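Local coordinates for carbohydrate deacetylase (Enterococcus faecalis, PDB 2I5I), which probably removes acetyl groups from acetylated carbohydrates during oligosaccharide breakdown, using magnesium as cofactor and working as a homodimer, at residues S3-G15 with I248-L261. Sequence-based numbering, arbitrary orientation.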
# COMPACT_ATOMS: atom_id res chain seq x y z
N SER A 3 -29.13 -28.63 -4.37
CA SER A 3 -28.57 -27.57 -3.53
C SER A 3 -27.05 -27.54 -3.60
O SER A 3 -26.36 -28.57 -3.61
CB SER A 3 -29.03 -27.75 -2.08
N ASN A 4 -26.47 -26.33 -3.65
CA ASN A 4 -25.01 -26.31 -3.76
C ASN A 4 -24.39 -26.68 -2.42
O ASN A 4 -25.06 -26.65 -1.37
CB ASN A 4 -24.53 -24.96 -4.29
CG ASN A 4 -25.20 -23.81 -3.57
OD1 ASN A 4 -25.44 -23.90 -2.36
ND2 ASN A 4 -25.49 -22.74 -4.31
N LYS A 5 -23.11 -27.05 -2.46
CA LYS A 5 -22.38 -27.42 -1.25
C LYS A 5 -21.34 -26.33 -0.98
O LYS A 5 -20.60 -25.98 -1.90
CB LYS A 5 -21.70 -28.78 -1.37
CG LYS A 5 -22.64 -29.89 -1.83
CD LYS A 5 -23.14 -30.68 -0.62
CE LYS A 5 -24.22 -31.68 -0.98
NZ LYS A 5 -23.87 -33.10 -0.70
N LYS A 6 -21.34 -25.82 0.24
CA LYS A 6 -20.38 -24.76 0.58
C LYS A 6 -19.35 -25.30 1.55
O LYS A 6 -19.67 -25.81 2.63
CB LYS A 6 -21.11 -23.55 1.16
CG LYS A 6 -22.10 -22.94 0.16
CD LYS A 6 -22.87 -21.84 0.89
CE LYS A 6 -24.33 -22.27 1.02
NZ LYS A 6 -25.07 -21.82 -0.18
N LEU A 7 -18.09 -25.20 1.13
CA LEU A 7 -16.98 -25.77 1.86
C LEU A 7 -16.02 -24.67 2.35
O LEU A 7 -15.43 -23.97 1.55
CB LEU A 7 -16.18 -26.75 0.99
CG LEU A 7 -14.95 -27.36 1.66
CD1 LEU A 7 -15.32 -28.13 2.92
CD2 LEU A 7 -14.19 -28.30 0.73
N ILE A 8 -15.94 -24.57 3.65
CA ILE A 8 -15.02 -23.70 4.37
C ILE A 8 -13.82 -24.57 4.73
O ILE A 8 -13.94 -25.61 5.38
CB ILE A 8 -15.70 -23.13 5.62
CG1 ILE A 8 -16.96 -22.32 5.34
CG2 ILE A 8 -14.69 -22.34 6.43
CD1 ILE A 8 -17.74 -21.99 6.59
N ILE A 9 -12.65 -24.18 4.28
CA ILE A 9 -11.35 -24.77 4.56
C ILE A 9 -10.61 -23.75 5.41
O ILE A 9 -10.21 -22.68 4.96
CB ILE A 9 -10.58 -25.15 3.29
CG1 ILE A 9 -11.42 -26.04 2.40
CG2 ILE A 9 -9.24 -25.80 3.60
CD1 ILE A 9 -10.79 -26.51 1.12
N ASN A 10 -10.53 -24.09 6.69
CA ASN A 10 -10.07 -23.12 7.68
C ASN A 10 -8.77 -23.61 8.28
O ASN A 10 -8.69 -24.71 8.83
CB ASN A 10 -11.10 -22.89 8.80
CG ASN A 10 -10.64 -21.82 9.78
OD1 ASN A 10 -11.03 -20.64 9.70
ND2 ASN A 10 -9.82 -22.24 10.72
N ALA A 11 -7.77 -22.74 8.19
CA ALA A 11 -6.47 -23.01 8.80
C ALA A 11 -6.47 -22.55 10.24
O ALA A 11 -6.64 -21.36 10.52
CB ALA A 11 -5.37 -22.30 8.02
N ASP A 12 -6.27 -23.46 11.18
CA ASP A 12 -6.16 -23.06 12.58
C ASP A 12 -4.77 -22.49 12.89
O ASP A 12 -3.78 -22.83 12.23
CB ASP A 12 -6.48 -24.26 13.47
CG ASP A 12 -7.91 -24.74 13.32
OD1 ASP A 12 -8.67 -24.21 12.48
OD2 ASP A 12 -8.29 -25.68 14.07
N ASP A 13 -4.70 -21.61 13.87
CA ASP A 13 -3.49 -21.13 14.50
C ASP A 13 -2.83 -19.95 13.80
O ASP A 13 -1.63 -19.73 13.93
CB ASP A 13 -2.46 -22.26 14.63
CG ASP A 13 -2.87 -23.36 15.58
OD1 ASP A 13 -3.76 -23.08 16.41
OD2 ASP A 13 -2.33 -24.50 15.52
N PHE A 14 -3.60 -19.14 13.08
CA PHE A 14 -3.03 -17.87 12.56
C PHE A 14 -2.42 -17.06 13.68
O PHE A 14 -2.97 -16.96 14.78
CB PHE A 14 -4.11 -17.08 11.83
CG PHE A 14 -3.56 -16.08 10.81
CD1 PHE A 14 -2.88 -16.56 9.70
CD2 PHE A 14 -3.75 -14.73 11.00
CE1 PHE A 14 -2.38 -15.65 8.77
CE2 PHE A 14 -3.25 -13.81 10.08
CZ PHE A 14 -2.59 -14.29 8.97
N GLY A 15 -1.25 -16.44 13.47
CA GLY A 15 -0.59 -15.68 14.50
C GLY A 15 0.13 -16.50 15.55
O GLY A 15 0.71 -15.93 16.47
N ILE A 248 -12.05 -30.29 -6.10
CA ILE A 248 -13.18 -29.47 -5.64
C ILE A 248 -14.00 -29.04 -6.85
O ILE A 248 -15.23 -29.07 -6.87
CB ILE A 248 -12.64 -28.31 -4.80
CG1 ILE A 248 -12.27 -28.78 -3.38
CG2 ILE A 248 -13.57 -27.11 -4.76
CD1 ILE A 248 -11.07 -28.09 -2.78
N GLU A 249 -13.26 -28.67 -7.90
CA GLU A 249 -13.84 -28.33 -9.19
C GLU A 249 -14.75 -29.44 -9.72
O GLU A 249 -15.93 -29.20 -10.00
CB GLU A 249 -12.75 -28.01 -10.21
CG GLU A 249 -11.87 -26.83 -9.89
CD GLU A 249 -11.31 -26.07 -11.08
OE1 GLU A 249 -11.79 -26.25 -12.22
OE2 GLU A 249 -10.38 -25.26 -10.86
N GLU A 250 -14.22 -30.64 -9.87
CA GLU A 250 -14.91 -31.79 -10.43
C GLU A 250 -16.19 -32.12 -9.67
O GLU A 250 -17.09 -32.77 -10.19
CB GLU A 250 -13.98 -33.01 -10.44
CG GLU A 250 -14.59 -34.35 -10.09
N ARG A 251 -16.24 -31.69 -8.41
CA ARG A 251 -17.39 -32.05 -7.59
C ARG A 251 -18.36 -30.89 -7.46
O ARG A 251 -19.33 -31.02 -6.72
CB ARG A 251 -16.94 -32.51 -6.20
CG ARG A 251 -16.38 -33.92 -6.18
CD ARG A 251 -15.68 -34.20 -4.88
NE ARG A 251 -15.01 -35.48 -4.79
CZ ARG A 251 -13.95 -35.88 -5.48
NH1 ARG A 251 -13.38 -35.09 -6.37
NH2 ARG A 251 -13.45 -37.09 -5.28
N GLY A 252 -18.10 -29.79 -8.16
CA GLY A 252 -18.96 -28.64 -8.14
C GLY A 252 -18.97 -27.92 -6.80
O GLY A 252 -19.85 -27.08 -6.56
N ILE A 253 -18.03 -28.21 -5.91
CA ILE A 253 -18.08 -27.62 -4.57
C ILE A 253 -17.65 -26.15 -4.59
O ILE A 253 -16.67 -25.80 -5.26
CB ILE A 253 -17.22 -28.43 -3.58
CG1 ILE A 253 -17.75 -29.86 -3.46
CG2 ILE A 253 -17.10 -27.75 -2.23
CD1 ILE A 253 -16.88 -30.87 -2.78
N LEU A 254 -18.40 -25.34 -3.86
CA LEU A 254 -18.18 -23.91 -3.71
C LEU A 254 -17.25 -23.63 -2.54
O LEU A 254 -17.57 -24.03 -1.42
CB LEU A 254 -19.46 -23.11 -3.47
CG LEU A 254 -20.48 -23.01 -4.59
CD1 LEU A 254 -21.69 -22.20 -4.15
CD2 LEU A 254 -19.82 -22.45 -5.84
N LEU A 255 -16.11 -22.97 -2.78
CA LEU A 255 -15.25 -22.68 -1.62
C LEU A 255 -15.68 -21.40 -0.93
O LEU A 255 -15.62 -20.32 -1.51
CB LEU A 255 -13.78 -22.60 -2.03
CG LEU A 255 -13.07 -23.94 -2.26
CD1 LEU A 255 -11.67 -23.72 -2.84
CD2 LEU A 255 -12.98 -24.75 -0.98
N ALA A 256 -16.07 -21.53 0.33
CA ALA A 256 -16.65 -20.43 1.07
C ALA A 256 -15.94 -20.11 2.37
O ALA A 256 -14.97 -20.74 2.78
CB ALA A 256 -18.11 -20.81 1.36
N ASN A 257 -16.47 -19.11 3.07
CA ASN A 257 -15.94 -18.69 4.36
C ASN A 257 -17.12 -18.45 5.31
O ASN A 257 -18.25 -18.69 4.85
CB ASN A 257 -15.04 -17.47 4.24
CG ASN A 257 -15.71 -16.30 3.56
OD1 ASN A 257 -16.86 -15.96 3.86
ND2 ASN A 257 -14.97 -15.70 2.63
N TYR A 258 -16.87 -18.06 6.54
CA TYR A 258 -17.98 -17.89 7.49
C TYR A 258 -18.84 -16.67 7.21
O TYR A 258 -19.82 -16.43 7.93
CB TYR A 258 -17.47 -17.86 8.94
CG TYR A 258 -17.34 -19.20 9.62
CD1 TYR A 258 -16.28 -20.05 9.40
CD2 TYR A 258 -18.30 -19.64 10.53
CE1 TYR A 258 -16.14 -21.29 10.02
CE2 TYR A 258 -18.17 -20.86 11.16
CZ TYR A 258 -17.11 -21.70 10.92
OH TYR A 258 -17.02 -22.90 11.57
N GLU A 259 -18.57 -15.85 6.20
CA GLU A 259 -19.50 -14.82 5.76
C GLU A 259 -20.81 -15.47 5.31
O GLU A 259 -21.86 -14.83 5.29
CB GLU A 259 -18.97 -13.98 4.59
CG GLU A 259 -17.86 -13.00 4.92
CD GLU A 259 -18.23 -11.97 5.97
OE1 GLU A 259 -19.42 -11.58 6.08
OE2 GLU A 259 -17.32 -11.55 6.73
N SER A 260 -20.77 -16.73 4.93
CA SER A 260 -21.91 -17.52 4.49
C SER A 260 -22.82 -17.91 5.67
O SER A 260 -23.93 -18.41 5.45
CB SER A 260 -21.45 -18.80 3.80
OG SER A 260 -20.90 -19.72 4.74
N LEU A 261 -22.35 -17.64 6.87
CA LEU A 261 -23.03 -17.93 8.12
C LEU A 261 -23.19 -16.72 9.03
O LEU A 261 -23.38 -16.86 10.24
CB LEU A 261 -22.26 -19.01 8.90
CG LEU A 261 -22.20 -20.39 8.26
CD1 LEU A 261 -21.24 -21.28 9.04
CD2 LEU A 261 -23.59 -21.01 8.15
O HOH W 1 -22.39 -27.02 -5.30
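Leu7 and Leu254 join the two chain ends through their backbones: Leu7 N gives its hydrogen to Leu254 O at 2.9 Å, in a nearly straight bond. Leu254 N donates to Lys5 O, and Ala256 N donates to Leu7 O at 2.8 Å. A water extends the ladder by one rung, accepting from Lys5 N and donating to Gly252 O. Glycine suits that place, since its positive phi closes the Schellman motif ending helix 242-250 and turns the chain into strand 254-256. Lys6 bends at chi3 and chi4 to bring NZ to Asn4 OD1, at 3.0 Å, and forms salt bridges with Glu207 and with Asp111 of the second subunit, whose carboxylate also takes Asn4 ND2.

On one face of the sheet, branched aliphatic side chains pack against one another. Leu7 CB presses on Ile253 CG2 at a tight 3.5 Å, while Ile9 CD1 meets Leu255 CD2 and, farther along, Ile248 CD1; Leu198 of helix 191-203 packs on Leu7 and Ile248. On the other face the small Ala256 admits Lys6 CB alongside it. Ile8 holds CG1 beside its own backbone N (chi1 -59°) and extends CD1 over a face of the Tyr258 ring, 4.0 Å from the centroid, a CH-pi contact offset toward the rim; Tyr258 OH is hydrogen-bonded to Glu210.

Strand 254-256, its axis crossing that of strand 6-11 at -46°, thus adds a short parallel strand beside Lys6 to Ile8; strand 6-11 also pairs with 35-38 and 208-213, consistent with the curled beta/alpha barrel-like fold of YdjC deacetylases.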